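Local coordinates for separin (Saccharomyces cerevisiae, PDB 5U1T), which cleaves the Scc1 subunit of cohesin at the onset of anaphase as a caspase-like cysteine protease, and is held inactive by securin for most of the cell cycle, at residues T701-Q704 with I705-K709; T351-Y354 with I355-I359; T876-L879 with Y880-E884. All blocks are in the same frame, centred on the assembly; numbering follows the deposited sequence.

Interaction 1: T701-Q704 with I705-K709; sequences TAFQ and IYFGK
Phe-703 and Phe-707 meet one helical turn apart, on helix 700-714, and a backbone hydrogen bond joins the same two residues. The amide N of Phe-707 gives its hydrogen to Phe-703 O over 3.1 Å. The same oxygen also lies near the plane of the Phe-707 ring, at its edge, 3.6 Å from CD2.

Two further carbonyls of the turn are satisfied in the regular i to i+4 way: Thr-701 O accepts from Ile-705 N at 2.9 Å, and Ala-702 O from Tyr-706 N. The fourth bond, from Gly-708 N to Gln-704 O, is weak because its N-H is poorly aimed. At the start of the helix, Ala-702 N is taken up by the carboxylate oxygen OD1 of Asp-699.

Phe-703 swings CG opposite its own backbone N (chi1 176°), whereas Phe-707 keeps CG beside the N (chi1 -67°), and the two rings converge. Phe-707 CD2 sits over the centre of one Phe-703 face, and the closest pair is CE2 to CE2 at 3.6 Å. The planes are inclined at 46°, neither stacked nor edge-to-face. Trp-696 makes an edge-to-face contact with Phe-703, and helix 729-752 touches both phenylalanines through residues such as Leu-749 and Ile-742.

The chemistry is therefore divided: the carbonyls from Thr-701 to Phe-703 are paired within the helix, that of Gln-704 only weakly, and Ala-702 N by Asp-699, while the buried phenylalanines join helix 700-714 to helix 729-752 through apolar contacts.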
loop_
_atom_site.group_PDB
_atom_site.type_symbol
_atom_site.label_atom_id
_atom_site.label_comp_id
_atom_site.label_asym_id
_atom_site.label_seq_id
_atom_site.Cartn_x
_atom_site.Cartn_y
_atom_site.Cartn_z
ATOM N N THR A 701 -0.463 19.362 13.576
ATOM C CA THR A 701 0.448 20.438 13.286
ATOM C C THR A 701 1.851 19.922 13.089
ATOM O O THR A 701 2.456 20.156 12.067
ATOM C CB THR A 701 0.426 21.523 14.376
ATOM O OG1 THR A 701 -0.898 21.671 14.888
ATOM C CG2 THR A 701 0.862 22.825 13.807
ATOM N N ALA A 702 2.364 19.215 14.074
ATOM C CA ALA A 702 3.704 18.690 13.991
ATOM C C ALA A 702 3.877 17.792 12.796
ATOM O O ALA A 702 4.889 17.809 12.132
ATOM C CB ALA A 702 4.035 17.938 15.250
ATOM N N PHE A 703 2.864 17.003 12.524
ATOM C CA PHE A 703 2.899 16.101 11.420
ATOM C C PHE A 703 3.043 16.883 10.146
ATOM O O PHE A 703 3.909 16.618 9.363
ATOM C CB PHE A 703 1.591 15.337 11.414
ATOM C CG PHE A 703 1.423 14.409 10.269
ATOM C CD1 PHE A 703 0.980 14.859 9.066
ATOM C CD2 PHE A 703 1.677 13.084 10.417
ATOM C CE1 PHE A 703 0.817 14.007 8.016
ATOM C CE2 PHE A 703 1.518 12.224 9.374
ATOM C CZ PHE A 703 1.085 12.685 8.173
ATOM N N GLN A 704 2.192 17.866 9.946
ATOM C CA GLN A 704 2.230 18.660 8.730
ATOM C C GLN A 704 3.547 19.391 8.589
ATOM O O GLN A 704 4.046 19.549 7.481
ATOM C CB GLN A 704 1.073 19.659 8.695
ATOM C CG GLN A 704 -0.281 19.060 8.328
ATOM C CD GLN A 704 -1.432 20.026 8.622
ATOM O OE1 GLN A 704 -1.213 21.227 8.804
ATOM N NE2 GLN A 704 -2.655 19.500 8.688
ATOM N N ILE A 705 4.118 19.844 9.697
ATOM C CA ILE A 705 5.399 20.530 9.597
ATOM C C ILE A 705 6.450 19.568 9.069
ATOM O O ILE A 705 7.219 19.899 8.169
ATOM C CB ILE A 705 5.881 21.094 10.930
ATOM C CG1 ILE A 705 4.832 22.044 11.529
ATOM C CG2 ILE A 705 7.218 21.792 10.734
ATOM C CD1 ILE A 705 4.691 23.388 10.819
ATOM N N TYR A 706 6.448 18.361 9.616
ATOM C CA TYR A 706 7.471 17.398 9.274
ATOM C C TYR A 706 7.432 16.965 7.808
ATOM O O TYR A 706 8.440 17.077 7.091
ATOM C CB TYR A 706 7.370 16.159 10.152
ATOM C CG TYR A 706 8.528 15.258 9.858
ATOM C CD1 TYR A 706 9.823 15.679 10.129
ATOM C CD2 TYR A 706 8.347 14.024 9.247
ATOM C CE1 TYR A 706 10.895 14.893 9.844
ATOM C CE2 TYR A 706 9.424 13.220 8.957
ATOM C CZ TYR A 706 10.699 13.659 9.260
ATOM O OH TYR A 706 11.796 12.872 8.973
ATOM N N PHE A 707 6.282 16.455 7.373
ATOM C CA PHE A 707 6.137 15.955 6.011
ATOM C C PHE A 707 5.884 17.058 4.984
ATOM O O PHE A 707 6.111 16.857 3.783
ATOM C CB PHE A 707 5.014 14.931 5.951
ATOM C CG PHE A 707 5.320 13.681 6.691
ATOM C CD1 PHE A 707 6.171 12.729 6.137
ATOM C CD2 PHE A 707 4.786 13.459 7.946
ATOM C CE1 PHE A 707 6.463 11.580 6.813
ATOM C CE2 PHE A 707 5.074 12.311 8.628
ATOM C CZ PHE A 707 5.917 11.362 8.057
ATOM N N GLY A 708 5.425 18.216 5.458
ATOM C CA GLY A 708 5.081 19.318 4.586
ATOM C C GLY A 708 6.161 20.366 4.465
ATOM O O GLY A 708 6.193 21.088 3.482
ATOM N N LYS A 709 7.047 20.466 5.450
ATOM C CA LYS A 709 8.139 21.433 5.363
ATOM C C LYS A 709 9.518 20.785 5.566
ATOM O O LYS A 709 10.346 20.750 4.637
ATOM C CB LYS A 709 7.926 22.567 6.368
ATOM C CG LYS A 709 6.718 23.472 6.058
ATOM C CD LYS A 709 6.946 24.887 6.583
ATOM C CE LYS A 709 6.147 25.954 5.813
ATOM N NZ LYS A 709 4.710 26.014 6.213
#

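Interaction 2: T351-Y354 with I355-I359; sequences TVIY and INSNI
Tyr-354 and Asn-358 cross at a slant over the last turn of helix 342-357, an alpha-helix of the protein's helical domain that packs among helices 319-336, 365-384 and 388-404. The Asn-358 amide stands nearly perpendicular to the phenol ring, the planes 87° apart, and its OD1 approaches the ring obliquely, 3.2 Å from Tyr-354 CE1. Tyr-354 has CG anti to its backbone N (chi1 173°), which carries the ring out towards helix 319-336, where OH is hydrogen-bonded to Thr-322 OG1. Asn-358 is the first residue to leave helical backbone angles; its N-H makes a weak bond to Tyr-354 O and another to Ile-355 O at 3.0 Å.

On another side of the turn Thr-351 and Ile-355 lie at a slant to each other, Thr-351 CG2 being 4.1 Å from Ile-355 CD1. Thr-351 OG1 has a separate partner, Gln-347 OE1. The buried Ile-355 packs onto Leu-371, Leu-374 and Leu-378 of helix 365-384 and onto Val-397. Neighbouring Asn-356 directs OD1 to Asn-400 ND2, while its side chain and that of Ile-353 each touch an apolar side chain of the other protein chain in the assembly.

Ser-357 turns its hydroxyl back along the helix: Ile-353 O accepts from both Ser-357 N, at 3.1 Å, and Ser-357 OG, the two donors arriving from opposite faces of the carbonyl plane.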
loop_
_atom_site.group_PDB
_atom_site.type_symbol
_atom_site.label_atom_id
_atom_site.label_comp_id
_atom_site.label_asym_id
_atom_site.label_seq_id
_atom_site.Cartn_x
_atom_site.Cartn_y
_atom_site.Cartn_z
ATOM N N THR A 351 58.128 1.778 -23.934
ATOM C CA THR A 351 57.878 1.074 -25.191
ATOM C C THR A 351 56.387 0.899 -25.411
ATOM O O THR A 351 55.918 0.937 -26.551
ATOM C CB THR A 351 58.591 -0.308 -25.235
ATOM O OG1 THR A 351 59.978 -0.117 -25.539
ATOM C CG2 THR A 351 58.000 -1.214 -26.307
ATOM N N VAL A 352 55.638 0.748 -24.319
ATOM C CA VAL A 352 54.202 0.519 -24.422
ATOM C C VAL A 352 53.432 1.828 -24.539
ATOM O O VAL A 352 52.261 1.833 -24.919
ATOM C CB VAL A 352 53.651 -0.288 -23.216
ATOM C CG1 VAL A 352 54.578 -1.444 -22.875
ATOM C CG2 VAL A 352 53.432 0.600 -22.006
ATOM N N ILE A 353 54.073 2.941 -24.205
ATOM C CA ILE A 353 53.444 4.236 -24.432
ATOM C C ILE A 353 53.645 4.563 -25.907
ATOM O O ILE A 353 52.760 5.115 -26.561
ATOM C CB ILE A 353 54.021 5.358 -23.520
ATOM C CG1 ILE A 353 53.152 5.574 -22.274
ATOM C CG2 ILE A 353 54.061 6.677 -24.253
ATOM C CD1 ILE A 353 53.064 4.404 -21.329
ATOM N N TYR A 354 54.804 4.182 -26.433
ATOM C CA TYR A 354 55.114 4.392 -27.846
ATOM C C TYR A 354 54.136 3.678 -28.769
ATOM O O TYR A 354 53.606 4.270 -29.713
ATOM C CB TYR A 354 56.532 3.923 -28.164
ATOM C CG TYR A 354 56.852 3.947 -29.640
ATOM C CD1 TYR A 354 56.899 5.147 -30.339
ATOM C CD2 TYR A 354 57.114 2.773 -30.336
ATOM C CE1 TYR A 354 57.196 5.179 -31.692
ATOM C CE2 TYR A 354 57.411 2.791 -31.693
ATOM C CZ TYR A 354 57.450 4.000 -32.365
ATOM O OH TYR A 354 57.745 4.038 -33.713
ATOM N N ILE A 355 53.917 2.398 -28.494
ATOM C CA ILE A 355 53.021 1.590 -29.295
ATOM C C ILE A 355 51.623 2.174 -29.288
ATOM O O ILE A 355 51.022 2.403 -30.336
ATOM C CB ILE A 355 52.941 0.166 -28.778
ATOM C CG1 ILE A 355 54.310 -0.498 -28.782
ATOM C CG2 ILE A 355 52.008 -0.626 -29.621
ATOM C CD1 ILE A 355 54.302 -1.766 -27.965
ATOM N N ASN A 356 51.115 2.413 -28.090
ATOM C CA ASN A 356 49.764 2.929 -27.930
ATOM C C ASN A 356 49.530 4.221 -28.716
ATOM O O ASN A 356 48.485 4.414 -29.346
ATOM C CB ASN A 356 49.471 3.162 -26.453
ATOM C CG ASN A 356 48.017 3.468 -26.202
ATOM O OD1 ASN A 356 47.147 3.012 -26.942
ATOM N ND2 ASN A 356 47.739 4.249 -25.166
ATOM N N SER A 357 50.531 5.092 -28.692
ATOM C CA SER A 357 50.420 6.407 -29.305
ATOM C C SER A 357 50.383 6.340 -30.821
ATOM O O SER A 357 49.881 7.252 -31.477
ATOM C CB SER A 357 51.584 7.286 -28.860
ATOM O OG SER A 357 51.741 7.222 -27.454
ATOM N N ASN A 358 50.918 5.260 -31.377
ATOM C CA ASN A 358 51.011 5.144 -32.820
ATOM C C ASN A 358 50.166 4.026 -33.399
ATOM O O ASN A 358 50.488 3.487 -34.453
ATOM C CB ASN A 358 52.464 4.938 -33.233
ATOM C CG ASN A 358 53.256 6.227 -33.231
ATOM O OD1 ASN A 358 54.438 6.246 -32.886
ATOM N ND2 ASN A 358 52.606 7.317 -33.621
ATOM N N ILE A 359 49.083 3.672 -32.721
ATOM C CA ILE A 359 48.207 2.641 -33.254
ATOM C C ILE A 359 47.555 3.115 -34.548
ATOM O O ILE A 359 47.543 2.395 -35.551
ATOM C CB ILE A 359 47.124 2.250 -32.260
ATOM C CG1 ILE A 359 47.757 1.747 -30.966
ATOM C CG2 ILE A 359 46.235 1.186 -32.859
ATOM C CD1 ILE A 359 46.759 1.481 -29.875
#

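Interaction 3: T876-L879 with Y880-E884; sequences TMFL and YDNKE
A Schellman motif ends helix 872-881, and Leu-879 and Glu-884 form its outer bridge: Glu-884 N donates to Leu-879 O at 2.9 Å. The inner bond of the motif, from Lys-883 N to Tyr-880 O, measures 3.0 Å. Lys-883, the C-prime residue, has positive phi (66°), which reverses the chain and lets both bonds form. Glu-884 then occupies the N-cap position of helix 885-891, so one helix gives way to the next within a few residues. The side chains of Leu-879 and Glu-884 run at about right angles, Leu-879 CD2 coming within 4.1 Å of Glu-884 OE2.

Asn-882 adds a side-chain bond to the helix end. Its CG lies beside its own backbone N (chi1 -64°), an orientation that brings the amide back over the preceding turn. There ND2 donates to Phe-878 O at 2.6 Å, with the acceptor close to the amide plane and the donor tilted out of the carbonyl plane. The same ND2 stands over the centre of one face of the Phe-878 ring, 3.4 Å from CE1, while the backbone N of Asn-882 makes only weak bonds to Phe-878 O and Leu-879 O. Asn-882 OD1 is hydrogen-bonded to Asn-860 ND2.

The helix interior is regular, with Tyr-880 N bonded to Thr-876 O and Asp-881 N to Met-877 O. The buried Asp-881 carboxylate reaches helix 829-845, OD2 bonding to His-837 ND1; Phe-863 stacks on Phe-878.

Carbonyls near the end of the helix thus find donors in the reversed chain and in an asparagine amide, so the helix can stop without leaving the Phe-878 and Leu-879 oxygens without partners.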
loop_
_atom_site.group_PDB
_atom_site.type_symbol
_atom_site.label_atom_id
_atom_site.label_comp_id
_atom_site.label_asym_id
_atom_site.label_seq_id
_atom_site.Cartn_x
_atom_site.Cartn_y
_atom_site.Cartn_z
ATOM N N THR A 876 -9.088 -11.036 16.264
ATOM C CA THR A 876 -9.970 -10.282 17.140
ATOM C C THR A 876 -11.116 -9.676 16.326
ATOM O O THR A 876 -12.257 -9.649 16.793
ATOM C CB THR A 876 -9.218 -9.192 17.911
ATOM O OG1 THR A 876 -8.527 -8.336 17.001
ATOM C CG2 THR A 876 -8.220 -9.837 18.860
ATOM N N MET A 877 -10.825 -9.237 15.099
ATOM C CA MET A 877 -11.887 -8.773 14.219
ATOM C C MET A 877 -12.878 -9.887 13.914
ATOM O O MET A 877 -14.085 -9.666 13.868
ATOM C CB MET A 877 -11.326 -8.221 12.918
ATOM C CG MET A 877 -10.562 -6.931 13.080
ATOM S SD MET A 877 -9.945 -6.314 11.505
ATOM C CE MET A 877 -9.146 -4.820 12.086
ATOM N N PHE A 878 -12.371 -11.093 13.712
ATOM C CA PHE A 878 -13.258 -12.206 13.426
ATOM C C PHE A 878 -14.099 -12.545 14.665
ATOM O O PHE A 878 -15.306 -12.761 14.551
ATOM C CB PHE A 878 -12.446 -13.412 12.954
ATOM C CG PHE A 878 -13.259 -14.656 12.717
ATOM C CD1 PHE A 878 -14.014 -14.807 11.564
ATOM C CD2 PHE A 878 -13.241 -15.696 13.633
ATOM C CE1 PHE A 878 -14.752 -15.974 11.337
ATOM C CE2 PHE A 878 -13.972 -16.855 13.408
ATOM C CZ PHE A 878 -14.726 -16.996 12.263
ATOM N N LEU A 879 -13.460 -12.568 15.837
ATOM C CA LEU A 879 -14.124 -12.939 17.087
ATOM C C LEU A 879 -15.213 -11.940 17.466
ATOM O O LEU A 879 -16.290 -12.321 17.918
ATOM C CB LEU A 879 -13.104 -13.061 18.214
ATOM C CG LEU A 879 -12.150 -14.243 18.053
ATOM C CD1 LEU A 879 -11.183 -14.356 19.210
ATOM C CD2 LEU A 879 -12.941 -15.511 17.898
ATOM N N TYR A 880 -14.907 -10.660 17.275
ATOM C CA TYR A 880 -15.859 -9.565 17.439
ATOM C C TYR A 880 -17.103 -9.713 16.571
ATOM O O TYR A 880 -18.217 -9.750 17.079
ATOM C CB TYR A 880 -15.177 -8.255 17.103
ATOM C CG TYR A 880 -16.012 -7.036 17.369
ATOM C CD1 TYR A 880 -16.243 -6.613 18.665
ATOM C CD2 TYR A 880 -16.548 -6.292 16.327
ATOM C CE1 TYR A 880 -16.980 -5.497 18.922
ATOM C CE2 TYR A 880 -17.290 -5.164 16.575
ATOM C CZ TYR A 880 -17.504 -4.773 17.878
ATOM O OH TYR A 880 -18.240 -3.645 18.159
ATOM N N ASP A 881 -16.895 -9.770 15.263
ATOM C CA ASP A 881 -17.956 -10.042 14.305
ATOM C C ASP A 881 -18.853 -11.180 14.742
ATOM O O ASP A 881 -20.050 -11.130 14.502
ATOM C CB ASP A 881 -17.393 -10.389 12.923
ATOM C CG ASP A 881 -16.957 -9.174 12.143
ATOM O OD1 ASP A 881 -17.481 -8.083 12.426
ATOM O OD2 ASP A 881 -16.100 -9.304 11.239
ATOM N N ASN A 882 -18.298 -12.209 15.368
ATOM C CA ASN A 882 -19.123 -13.368 15.653
ATOM C C ASN A 882 -19.576 -13.448 17.110
ATOM O O ASN A 882 -19.954 -14.518 17.582
ATOM C CB ASN A 882 -18.391 -14.649 15.253
ATOM C CG ASN A 882 -18.139 -14.737 13.740
ATOM O OD1 ASN A 882 -18.973 -15.234 12.987
ATOM N ND2 ASN A 882 -16.981 -14.249 13.299
ATOM N N LYS A 883 -19.541 -12.311 17.808
ATOM C CA LYS A 883 -20.027 -12.187 19.188
ATOM C C LYS A 883 -19.241 -12.962 20.243
ATOM O O LYS A 883 -19.752 -13.206 21.346
ATOM C CB LYS A 883 -21.481 -12.635 19.284
ATOM C CG LYS A 883 -22.443 -11.857 18.447
ATOM C CD LYS A 883 -22.410 -10.407 18.809
ATOM C CE LYS A 883 -23.448 -9.716 17.982
ATOM N NZ LYS A 883 -23.454 -10.395 16.646
ATOM N N GLU A 884 -18.014 -13.368 19.932
ATOM C CA GLU A 884 -17.240 -14.121 20.918
ATOM C C GLU A 884 -16.277 -13.237 21.687
ATOM O O GLU A 884 -15.064 -13.414 21.624
ATOM C CB GLU A 884 -16.521 -15.255 20.240
ATOM C CG GLU A 884 -17.510 -16.276 19.788
ATOM C CD GLU A 884 -16.876 -17.327 18.957
ATOM O OE1 GLU A 884 -17.378 -17.558 17.832
ATOM O OE2 GLU A 884 -15.865 -17.909 19.422
#

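How the interactions relate
From the N terminus, interaction 2 (351-359) comes first, then interaction 1 (701-709), then interaction 3 (876-884). Each is confined to one continuous segment, closing only successive helical turns or a helix end; they follow in series, and none nests within or crosses another. Interaction 2 lies where helix 342-357 meets helices 319-336, 365-384 and 388-404. Interaction 1 belongs to helix 700-714 against helix 729-752, and interaction 3 to the junction of helices 872-881 and 885-891 beside helices 829-845 and 849-863. Centres of interactions 1 and 3 are about 37 Å apart, whereas those of 2 and 3 are about 83 Å apart, and no pair touches.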